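Local structure of dimethyl-sulfide monooxygenase (Hyphomicrobium sulfonivorans, 6AK1) at residues 10-15 with 55-60; 129-134 with 223-228; 175-180 with 195-200. The protein oxidises dimethyl sulfide to methanethiol and formaldehyde with NADH, molecular oxygen and FMN, opening the dimethyl sulfide degradation pathway. All blocks are in the same frame, centred on the assembly; numbering follows the deposited sequence.

Contact 1: 10-15 with 55-60; sequences FDMTCV and FIADVV
Met12 lies across Ala57 and reaches Val59, and its straight chain can be followed outward from the backbone. CB packs against the methyl CB of Ala57, 4.1 Å away. With CG anti to the backbone N (chi1 180°), the next carbon comes over the peptide, its CG 3.4 Å from Ala57 O. SD then passes the Ala57 methyl again, and CE ends on the CG2 branch of Val59 at 3.6 Å, the two side chains crossing at about a right angle. A small alanine suits a place where a long, flexible thioether must lie close to the backbone.

The two strands run parallel. Asp11 is bonded to the neighbouring strand through both its N and its O: N donates to Phe55 O (2.9 Å) and O accepts from Ala57 N (2.8 Å). Phe10 points to the same face as Met12 and directs its CE1 edge toward the face of Phe55 in an offset edge-to-face pair, planes at 69°, with Phe10 CE1 3.6 Å from Phe55 CD1. Both rings also meet Phe245. On the other face Ile56 packs on helix 89-94, while Asp11 touches helix 36-48 and bonds Tyr38 through OD2.

Beyond the strands a water accepts from Thr13 N at 3.0 Å and lies close to Ala57 O and Asp58 OD1. Parallel neighbouring strands covered by helices outside, with functional loops at their C-terminal ends, are the pattern of a TIM barrel; here aromatic rings line the interior and that end carries Asp58, a probable FMN ligand as in related luciferase-like monooxygenases.

Contact 2: 129-134 with 223-228; sequences RVAWNV and VIFQAG
Phe225, Ala131 and Val223 bury the most surface here, and they meet on one face of two parallel strands. The methyl of Ala131 sits over the face of the Phe225 ring in a CH-pi contact, CB 3.6 Å from the ring centroid and 19° off its normal. It is displaced toward the CE2 side, where Ala131 CB and Phe225 CE2 come within 3.4 Å. The ring gets there because Phe225 CG stands beside its own backbone N, anti to the carbonyl carbon (chi1 -71°), which swings it back over the methyl of Ala131. Val223 completes the cluster, its CB 3.8 Å from Ala131 CB. The small methyl of alanine can touch the valine branch and the ring face at once, meeting them in roughly perpendicular directions. Leu431 and Leu435 of helix 431-435 pack on this cluster, and Phe55 lies nearly parallel to the Phe225 ring.

The backbones are stitched in alternation. Trp132 N donates to Val223 O (2.7 Å), Phe225 N to Trp132 O (2.8 Å) and Val134 N to Phe225 O (2.8 Å). On the opposite face Trp132 runs beside Ile224, its CE3 4.0 Å from Ile224 CD1, and the indole packs against helices 112-126 and 157-174, its NE1 bonded to Ala105 O.

At the C-terminal end the character changes. Asn133 OD1 accepts from a water that also donates to Val134 O and accepts from Ala227 N, while Asn133 ND2 is hydrogen-bonded to OG1 of Thr104, a probable FMN ligand. The chemistry thus implies an apolar barrel interior that turns polar toward the cofactor end, with Asn133 as a likely second-shell residue that helps to position the Thr104 hydroxyl.

Contact 3: 175-180 with 195-200; sequences SWEDDA and KVHPIN
Ser175 OG is held twice: it donates to His197 O at 2.8 Å and is bonded by the backbone N of His212. The hydroxyl lies beside one end of an isolated beta bridge, in which two loops outside the barrel pair at Trp176 and Val196 alone. The bridge is framed by bonds from His197 N to Ser175 O (2.7 Å) and from Glu177 N to Lys195 O (3.0 Å). Serine suits its place by tying a third loop to the pair.

After the bridge the first loop folds into a type I turn, Glu177 to Ala180, in which Glu177, Asp179 and Ala180 meet the other loop. The carboxylate of Glu177 lies nearly coplanar with the His197 imidazole, 15° apart, and OE2 takes the NE2 hydrogen at the ring's edge. ND1 faces the carbonyl Glu460 O and NE2 a carboxylate, both acceptors, which would favour a doubly protonated imidazole, though the modelled NE2 to OE2 length is too short to rest this on.

Lys195 covers the turn. Its chain bends at chi2 (72°) and again at chi4, carrying NZ to the carboxylate of Asp179 in a salt bridge, 2.9 Å from OD2. Lysine's length and flexibility let it pack CG by Glu177 OE1 (3.4 Å) and still carry its charge to that exposed acid. On the opposite side of the bridge both Val196 methyls lie over one face of the Trp176 indole, whose NE1 bonds His212 O, and the Val196 CG1 branch stands over the five-membered ring. Close by, the methyl of Ala180 abuts the first side-chain carbon of Lys195, CB to CB 3.5 Å.

Overall arrangement
Contacts 1 and 2 are both buried in the same parallel barrel sheet, their centres 14 Å apart, and they touch where Phe55 packs on Phe225 and Asn133. Strand 100-106 lies between their strands and brings Thr104 to Asn133 and Asp58, so both contacts approach the probable FMN site. Contact 3 is peripheral, its centre about 30 Å from that of the chain, and belongs to the excursion that departs after helix 157-174, within the connection between strands 130-135 and 223-227 that contact 2 joins. Chemistry follows place: parallel ladders and apolar rings in the core, but a single bridge, a salt bridge and a histidine-carboxylate pair at the partly exposed edge.

Contact 1: 10-15 with 55-60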
loop_
_atom_site.group_PDB
_atom_site.type_symbol
_atom_site.label_atom_id
_atom_site.label_comp_id
_atom_site.label_asym_id
_atom_site.label_seq_id
_atom_site.Cartn_x
_atom_site.Cartn_y
_atom_site.Cartn_z
ATOM N N PHE A 10 -7.844 -1.162 -3.579
ATOM C CA PHE A 10 -7.441 -0.520 -2.338
ATOM C C PHE A 10 -8.500 -0.846 -1.288
ATOM O O PHE A 10 -9.698 -0.602 -1.506
ATOM C CB PHE A 10 -7.302 0.985 -2.580
ATOM C CG PHE A 10 -6.601 1.749 -1.492
ATOM C CD1 PHE A 10 -5.440 1.269 -0.901
ATOM C CD2 PHE A 10 -7.082 2.996 -1.103
ATOM C CE1 PHE A 10 -4.795 2.000 0.095
ATOM C CE2 PHE A 10 -6.435 3.742 -0.113
ATOM C CZ PHE A 10 -5.296 3.240 0.490
ATOM N N ASP A 11 -8.067 -1.423 -0.169
ATOM C CA ASP A 11 -8.968 -1.807 0.913
ATOM C C ASP A 11 -8.225 -1.617 2.237
ATOM O O ASP A 11 -7.070 -1.195 2.269
ATOM C CB ASP A 11 -9.469 -3.251 0.719
ATOM C CG ASP A 11 -10.871 -3.493 1.310
ATOM O OD1 ASP A 11 -11.218 -2.956 2.378
ATOM O OD2 ASP A 11 -11.639 -4.261 0.718
ATOM N N MET A 12 -8.905 -1.917 3.337
ATOM C CA MET A 12 -8.327 -1.787 4.664
ATOM C C MET A 12 -9.154 -2.679 5.572
ATOM O O MET A 12 -10.318 -2.928 5.285
ATOM C CB MET A 12 -8.335 -0.319 5.132
ATOM C CG MET A 12 -7.760 -0.060 6.517
ATOM S SD MET A 12 -7.500 1.726 6.843
ATOM C CE MET A 12 -7.436 1.716 8.618
ATOM N N THR A 13 -8.554 -3.201 6.642
ATOM C CA THR A 13 -9.280 -4.162 7.475
ATOM C C THR A 13 -10.184 -3.418 8.466
ATOM O O THR A 13 -10.084 -3.563 9.686
ATOM C CB THR A 13 -8.319 -5.105 8.193
ATOM O OG1 THR A 13 -7.209 -5.430 7.342
ATOM C CG2 THR A 13 -9.046 -6.388 8.582
ATOM N N CYS A 14 -11.079 -2.605 7.903
ATOM C CA CYS A 14 -11.977 -1.749 8.670
ATOM C C CYS A 14 -13.220 -1.478 7.826
ATOM O O CYS A 14 -13.330 -1.949 6.697
ATOM C CB CYS A 14 -11.293 -0.438 9.054
ATOM S SG CYS A 14 -10.994 0.642 7.641
ATOM N N VAL A 15 -14.142 -0.670 8.364
ATOM C CA VAL A 15 -15.425 -0.443 7.701
ATOM C C VAL A 15 -15.352 0.759 6.757
ATOM O O VAL A 15 -15.461 0.605 5.535
ATOM C CB VAL A 15 -16.551 -0.268 8.735
ATOM C CG1 VAL A 15 -17.881 0.009 8.032
ATOM C CG2 VAL A 15 -16.663 -1.508 9.646
ATOM N N PHE A 55 -4.370 -4.165 -2.250
ATOM C CA PHE A 55 -3.531 -3.281 -1.449
ATOM C C PHE A 55 -4.282 -2.997 -0.153
ATOM O O PHE A 55 -5.307 -2.303 -0.166
ATOM C CB PHE A 55 -3.249 -2.008 -2.245
ATOM C CG PHE A 55 -2.172 -1.127 -1.683
ATOM C CD1 PHE A 55 -2.295 -0.554 -0.425
ATOM C CD2 PHE A 55 -1.055 -0.826 -2.442
ATOM C CE1 PHE A 55 -1.314 0.286 0.084
ATOM C CE2 PHE A 55 -0.066 0.026 -1.949
ATOM C CZ PHE A 55 -0.202 0.587 -0.681
ATOM N N ILE A 56 -3.794 -3.543 0.960
ATOM C CA ILE A 56 -4.493 -3.458 2.237
ATOM C C ILE A 56 -3.787 -2.422 3.108
ATOM O O ILE A 56 -2.658 -2.644 3.565
ATOM C CB ILE A 56 -4.570 -4.827 2.933
ATOM C CG1 ILE A 56 -5.199 -5.858 1.999
ATOM C CG2 ILE A 56 -5.419 -4.737 4.216
ATOM C CD1 ILE A 56 -5.183 -7.271 2.551
ATOM N N ALA A 57 -4.460 -1.300 3.358
ATOM C CA ALA A 57 -3.947 -0.252 4.232
ATOM C C ALA A 57 -4.101 -0.651 5.704
ATOM O O ALA A 57 -4.740 -1.650 6.043
ATOM C CB ALA A 57 -4.665 1.072 3.962
ATOM N N ASP A 58 -3.507 0.149 6.588
ATOM C CA ASP A 58 -3.558 -0.139 8.017
ATOM C C ASP A 58 -3.210 1.114 8.810
ATOM O O ASP A 58 -2.472 1.976 8.335
ATOM C CB ASP A 58 -2.593 -1.270 8.404
ATOM C CG ASP A 58 -2.875 -1.827 9.799
ATOM O OD1 ASP A 58 -4.074 -1.939 10.168
ATOM O OD2 ASP A 58 -1.898 -2.144 10.527
ATOM N N VAL A 59 -3.773 1.204 10.020
ATOM C CA VAL A 59 -3.377 2.180 11.028
ATOM C C VAL A 59 -3.466 1.496 12.386
ATOM O O VAL A 59 -4.142 0.477 12.549
ATOM C CB VAL A 59 -4.243 3.461 11.041
ATOM C CG1 VAL A 59 -4.173 4.203 9.704
ATOM C CG2 VAL A 59 -5.675 3.129 11.405
ATOM N N VAL A 60 -2.773 2.072 13.371
ATOM C CA VAL A 60 -2.843 1.569 14.735
ATOM C C VAL A 60 -3.151 2.710 15.693
ATOM O O VAL A 60 -3.099 2.534 16.916
ATOM C CB VAL A 60 -1.551 0.832 15.133
ATOM C CG1 VAL A 60 -1.474 -0.514 14.412
ATOM C CG2 VAL A 60 -0.326 1.678 14.833
HETATM O O HOH W 1 -5.919 -2.891 7.960
#

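Contact 2: 129-134 with 223-228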
loop_
_atom_site.group_PDB
_atom_site.type_symbol
_atom_site.label_atom_id
_atom_site.label_comp_id
_atom_site.label_asym_id
_atom_site.label_seq_id
_atom_site.Cartn_x
_atom_site.Cartn_y
_atom_site.Cartn_z
ATOM N N ARG A 129 3.851 -13.825 -3.518
ATOM C CA ARG A 129 2.829 -12.894 -3.973
ATOM C C ARG A 129 2.574 -11.773 -2.972
ATOM O O ARG A 129 1.494 -11.170 -2.991
ATOM C CB ARG A 129 1.530 -13.640 -4.276
ATOM C CG ARG A 129 1.591 -14.537 -5.503
ATOM C CD ARG A 129 0.205 -15.058 -5.822
ATOM N NE ARG A 129 -0.205 -16.150 -4.942
ATOM C CZ ARG A 129 -1.462 -16.364 -4.555
ATOM N NH1 ARG A 129 -2.427 -15.523 -4.935
ATOM N NH2 ARG A 129 -1.756 -17.396 -3.770
ATOM N N VAL A 130 3.543 -11.451 -2.120
ATOM C CA VAL A 130 3.353 -10.441 -1.090
ATOM C C VAL A 130 4.107 -9.178 -1.480
ATOM O O VAL A 130 5.190 -9.229 -2.081
ATOM C CB VAL A 130 3.790 -10.951 0.301
ATOM C CG1 VAL A 130 5.290 -11.195 0.341
ATOM C CG2 VAL A 130 3.395 -9.944 1.381
ATOM N N ALA A 131 3.504 -8.044 -1.173
ATOM C CA ALA A 131 4.161 -6.753 -1.219
ATOM C C ALA A 131 4.099 -6.144 0.170
ATOM O O ALA A 131 3.105 -6.310 0.884
ATOM C CB ALA A 131 3.503 -5.821 -2.237
ATOM N N TRP A 132 5.164 -5.456 0.553
ATOM C CA TRP A 132 5.252 -4.792 1.847
ATOM C C TRP A 132 5.053 -3.300 1.616
ATOM O O TRP A 132 5.891 -2.647 0.986
ATOM C CB TRP A 132 6.601 -5.063 2.521
ATOM C CG TRP A 132 6.795 -4.270 3.786
ATOM C CD1 TRP A 132 5.814 -3.776 4.605
ATOM C CD2 TRP A 132 8.041 -3.874 4.374
ATOM N NE1 TRP A 132 6.372 -3.115 5.666
ATOM C CE2 TRP A 132 7.737 -3.162 5.554
ATOM C CE3 TRP A 132 9.387 -4.065 4.025
ATOM C CZ2 TRP A 132 8.725 -2.625 6.379
ATOM C CZ3 TRP A 132 10.370 -3.540 4.854
ATOM C CH2 TRP A 132 10.035 -2.830 6.018
ATOM N N ASN A 133 3.965 -2.756 2.137
ATOM C CA ASN A 133 3.744 -1.313 2.092
ATOM C C ASN A 133 4.397 -0.698 3.325
ATOM O O ASN A 133 3.867 -0.789 4.435
ATOM C CB ASN A 133 2.256 -0.999 2.012
ATOM C CG ASN A 133 1.981 0.497 2.029
ATOM O OD1 ASN A 133 2.596 1.259 1.285
ATOM N ND2 ASN A 133 1.078 0.926 2.903
ATOM N N VAL A 134 5.546 -0.059 3.113
ATOM C CA VAL A 134 6.388 0.492 4.170
ATOM C C VAL A 134 5.827 1.836 4.632
ATOM O O VAL A 134 5.857 2.815 3.886
ATOM C CB VAL A 134 7.830 0.646 3.669
ATOM C CG1 VAL A 134 8.749 1.096 4.787
ATOM C CG2 VAL A 134 8.289 -0.641 3.028
ATOM N N VAL A 223 7.967 -7.338 -2.613
ATOM C CA VAL A 223 7.842 -6.115 -3.389
ATOM C C VAL A 223 7.676 -4.951 -2.429
ATOM O O VAL A 223 6.881 -5.019 -1.486
ATOM C CB VAL A 223 6.655 -6.210 -4.370
ATOM C CG1 VAL A 223 6.492 -4.894 -5.116
ATOM C CG2 VAL A 223 6.866 -7.344 -5.360
ATOM N N ILE A 224 8.454 -3.894 -2.636
ATOM C CA ILE A 224 8.420 -2.742 -1.742
ATOM C C ILE A 224 7.421 -1.724 -2.277
ATOM O O ILE A 224 7.600 -1.185 -3.375
ATOM C CB ILE A 224 9.813 -2.121 -1.580
ATOM C CG1 ILE A 224 10.835 -3.209 -1.204
ATOM C CG2 ILE A 224 9.758 -1.041 -0.522
ATOM C CD1 ILE A 224 10.575 -3.878 0.161
ATOM N N PHE A 225 6.360 -1.477 -1.512
ATOM C CA PHE A 225 5.427 -0.390 -1.783
ATOM C C PHE A 225 5.689 0.742 -0.801
ATOM O O PHE A 225 6.019 0.505 0.365
ATOM C CB PHE A 225 3.964 -0.836 -1.651
ATOM C CG PHE A 225 3.488 -1.766 -2.742
ATOM C CD1 PHE A 225 4.252 -2.003 -3.870
ATOM C CD2 PHE A 225 2.254 -2.398 -2.632
ATOM C CE1 PHE A 225 3.793 -2.858 -4.863
ATOM C CE2 PHE A 225 1.785 -3.254 -3.633
ATOM C CZ PHE A 225 2.553 -3.480 -4.744
ATOM N N GLN A 226 5.542 1.977 -1.279
ATOM C CA GLN A 226 5.723 3.151 -0.431
ATOM C C GLN A 226 4.828 4.276 -0.913
ATOM O O GLN A 226 4.530 4.387 -2.100
ATOM C CB GLN A 226 7.158 3.670 -0.433
ATOM C CG GLN A 226 8.128 2.766 0.242
ATOM C CD GLN A 226 9.530 3.282 0.137
ATOM O OE1 GLN A 226 10.245 2.973 -0.812
ATOM N NE2 GLN A 226 9.938 4.074 1.115
ATOM N N ALA A 227 4.422 5.118 0.022
ATOM C CA ALA A 227 3.666 6.308 -0.313
ATOM C C ALA A 227 4.609 7.373 -0.849
ATOM O O ALA A 227 5.742 7.520 -0.371
ATOM C CB ALA A 227 2.920 6.831 0.911
ATOM N N GLY A 228 4.145 8.094 -1.870
ATOM C CA GLY A 228 4.875 9.260 -2.330
ATOM C C GLY A 228 5.075 10.261 -1.207
ATOM O O GLY A 228 4.266 10.372 -0.282
HETATM O O HOH W 2 3.761 3.740 2.492
#

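Contact 3: 175-180 with 195-200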
loop_
_atom_site.group_PDB
_atom_site.type_symbol
_atom_site.label_atom_id
_atom_site.label_comp_id
_atom_site.label_asym_id
_atom_site.label_seq_id
_atom_site.Cartn_x
_atom_site.Cartn_y
_atom_site.Cartn_z
ATOM N N SER A 175 21.868 -12.968 4.268
ATOM C CA SER A 175 22.153 -13.852 5.394
ATOM C C SER A 175 22.274 -15.315 4.963
ATOM O O SER A 175 23.187 -16.020 5.409
ATOM C CB SER A 175 21.086 -13.689 6.469
ATOM O OG SER A 175 21.421 -14.503 7.570
ATOM N N TRP A 176 21.365 -15.806 4.118
ATOM C CA TRP A 176 21.487 -17.166 3.583
ATOM C C TRP A 176 21.838 -17.087 2.105
ATOM O O TRP A 176 21.184 -16.362 1.350
ATOM C CB TRP A 176 20.209 -18.010 3.735
ATOM C CG TRP A 176 19.681 -18.228 5.123
ATOM C CD1 TRP A 176 19.627 -17.318 6.139
ATOM C CD2 TRP A 176 19.097 -19.433 5.635
ATOM N NE1 TRP A 176 19.058 -17.880 7.253
ATOM C CE2 TRP A 176 18.729 -19.182 6.977
ATOM C CE3 TRP A 176 18.855 -20.702 5.093
ATOM C CZ2 TRP A 176 18.133 -20.154 7.788
ATOM C CZ3 TRP A 176 18.268 -21.679 5.905
ATOM C CH2 TRP A 176 17.916 -21.398 7.235
ATOM N N GLU A 177 22.863 -17.828 1.699
ATOM C CA GLU A 177 23.181 -17.958 0.285
ATOM C C GLU A 177 22.162 -18.863 -0.406
ATOM O O GLU A 177 21.528 -19.724 0.218
ATOM C CB GLU A 177 24.584 -18.535 0.086
ATOM C CG GLU A 177 25.710 -17.692 0.658
ATOM C CD GLU A 177 27.059 -18.420 0.610
ATOM O OE1 GLU A 177 27.339 -19.075 -0.416
ATOM O OE2 GLU A 177 27.825 -18.349 1.598
ATOM N N ASP A 178 22.034 -18.660 -1.721
ATOM C CA ASP A 178 21.095 -19.429 -2.532
ATOM C C ASP A 178 21.211 -20.926 -2.291
ATOM O O ASP A 178 20.196 -21.619 -2.184
ATOM C CB ASP A 178 21.310 -19.125 -4.014
ATOM C CG ASP A 178 20.700 -17.795 -4.436
ATOM O OD1 ASP A 178 20.131 -17.075 -3.576
ATOM O OD2 ASP A 178 20.783 -17.469 -5.642
ATOM N N ASP A 179 22.429 -21.452 -2.183
ATOM C CA ASP A 179 22.582 -22.897 -2.090
ATOM C C ASP A 179 22.860 -23.380 -0.659
ATOM O O ASP A 179 23.316 -24.514 -0.474
ATOM C CB ASP A 179 23.660 -23.374 -3.067
ATOM C CG ASP A 179 25.049 -23.166 -2.549
ATOM O OD1 ASP A 179 25.262 -22.182 -1.802
ATOM O OD2 ASP A 179 25.927 -23.996 -2.884
ATOM N N ALA A 180 22.556 -22.552 0.350
ATOM C CA ALA A 180 22.606 -23.007 1.737
ATOM C C ALA A 180 21.659 -24.183 1.972
ATOM O O ALA A 180 22.061 -25.219 2.510
ATOM C CB ALA A 180 22.262 -21.852 2.682
ATOM N N LYS A 195 26.966 -21.805 4.694
ATOM C CA LYS A 195 26.377 -20.862 3.752
ATOM C C LYS A 195 25.324 -19.984 4.408
ATOM O O LYS A 195 24.566 -19.307 3.709
ATOM C CB LYS A 195 25.775 -21.609 2.562
ATOM C CG LYS A 195 26.743 -21.843 1.412
ATOM C CD LYS A 195 27.775 -22.871 1.747
ATOM C CE LYS A 195 28.616 -23.194 0.516
ATOM N NZ LYS A 195 27.739 -23.596 -0.614
ATOM N N VAL A 196 25.235 -20.012 5.735
ATOM C CA VAL A 196 24.368 -19.131 6.507
ATOM C C VAL A 196 25.261 -18.158 7.264
ATOM O O VAL A 196 26.261 -18.565 7.862
ATOM C CB VAL A 196 23.470 -19.936 7.461
ATOM C CG1 VAL A 196 22.630 -19.005 8.351
ATOM C CG2 VAL A 196 22.573 -20.865 6.653
ATOM N N HIS A 197 24.905 -16.877 7.244
ATOM C CA HIS A 197 25.826 -15.848 7.687
ATOM C C HIS A 197 25.143 -14.916 8.709
ATOM O O HIS A 197 24.086 -14.352 8.405
ATOM C CB HIS A 197 26.334 -15.028 6.487
ATOM C CG HIS A 197 26.998 -15.871 5.441
ATOM N ND1 HIS A 197 28.340 -16.198 5.489
ATOM C CD2 HIS A 197 26.503 -16.475 4.334
ATOM C CE1 HIS A 197 28.643 -16.959 4.450
ATOM N NE2 HIS A 197 27.549 -17.140 3.732
ATOM N N PRO A 198 25.723 -14.754 9.889
ATOM C CA PRO A 198 25.309 -13.619 10.728
ATOM C C PRO A 198 25.529 -12.325 9.959
ATOM O O PRO A 198 26.540 -12.154 9.268
ATOM C CB PRO A 198 26.218 -13.729 11.966
ATOM C CG PRO A 198 27.319 -14.683 11.594
ATOM C CD PRO A 198 26.801 -15.561 10.489
ATOM N N ILE A 199 24.551 -11.419 10.030
ATOM C CA ILE A 199 24.685 -10.210 9.225
ATOM C C ILE A 199 25.614 -9.202 9.887
ATOM O O ILE A 199 26.107 -8.285 9.212
ATOM C CB ILE A 199 23.308 -9.590 8.904
ATOM C CG1 ILE A 199 22.576 -9.159 10.180
ATOM C CG2 ILE A 199 22.454 -10.573 8.068
ATOM C CD1 ILE A 199 21.414 -8.211 9.930
ATOM N N ASN A 200 25.883 -9.357 11.183
ATOM C CA ASN A 200 26.831 -8.505 11.911
ATOM C C ASN A 200 26.521 -7.030 11.686
ATOM O O ASN A 200 27.393 -6.218 11.362
ATOM C CB ASN A 200 28.282 -8.834 11.526
ATOM C CG ASN A 200 28.775 -10.118 12.180
ATOM O OD1 ASN A 200 28.415 -10.425 13.318
ATOM N ND2 ASN A 200 29.582 -10.874 11.462
#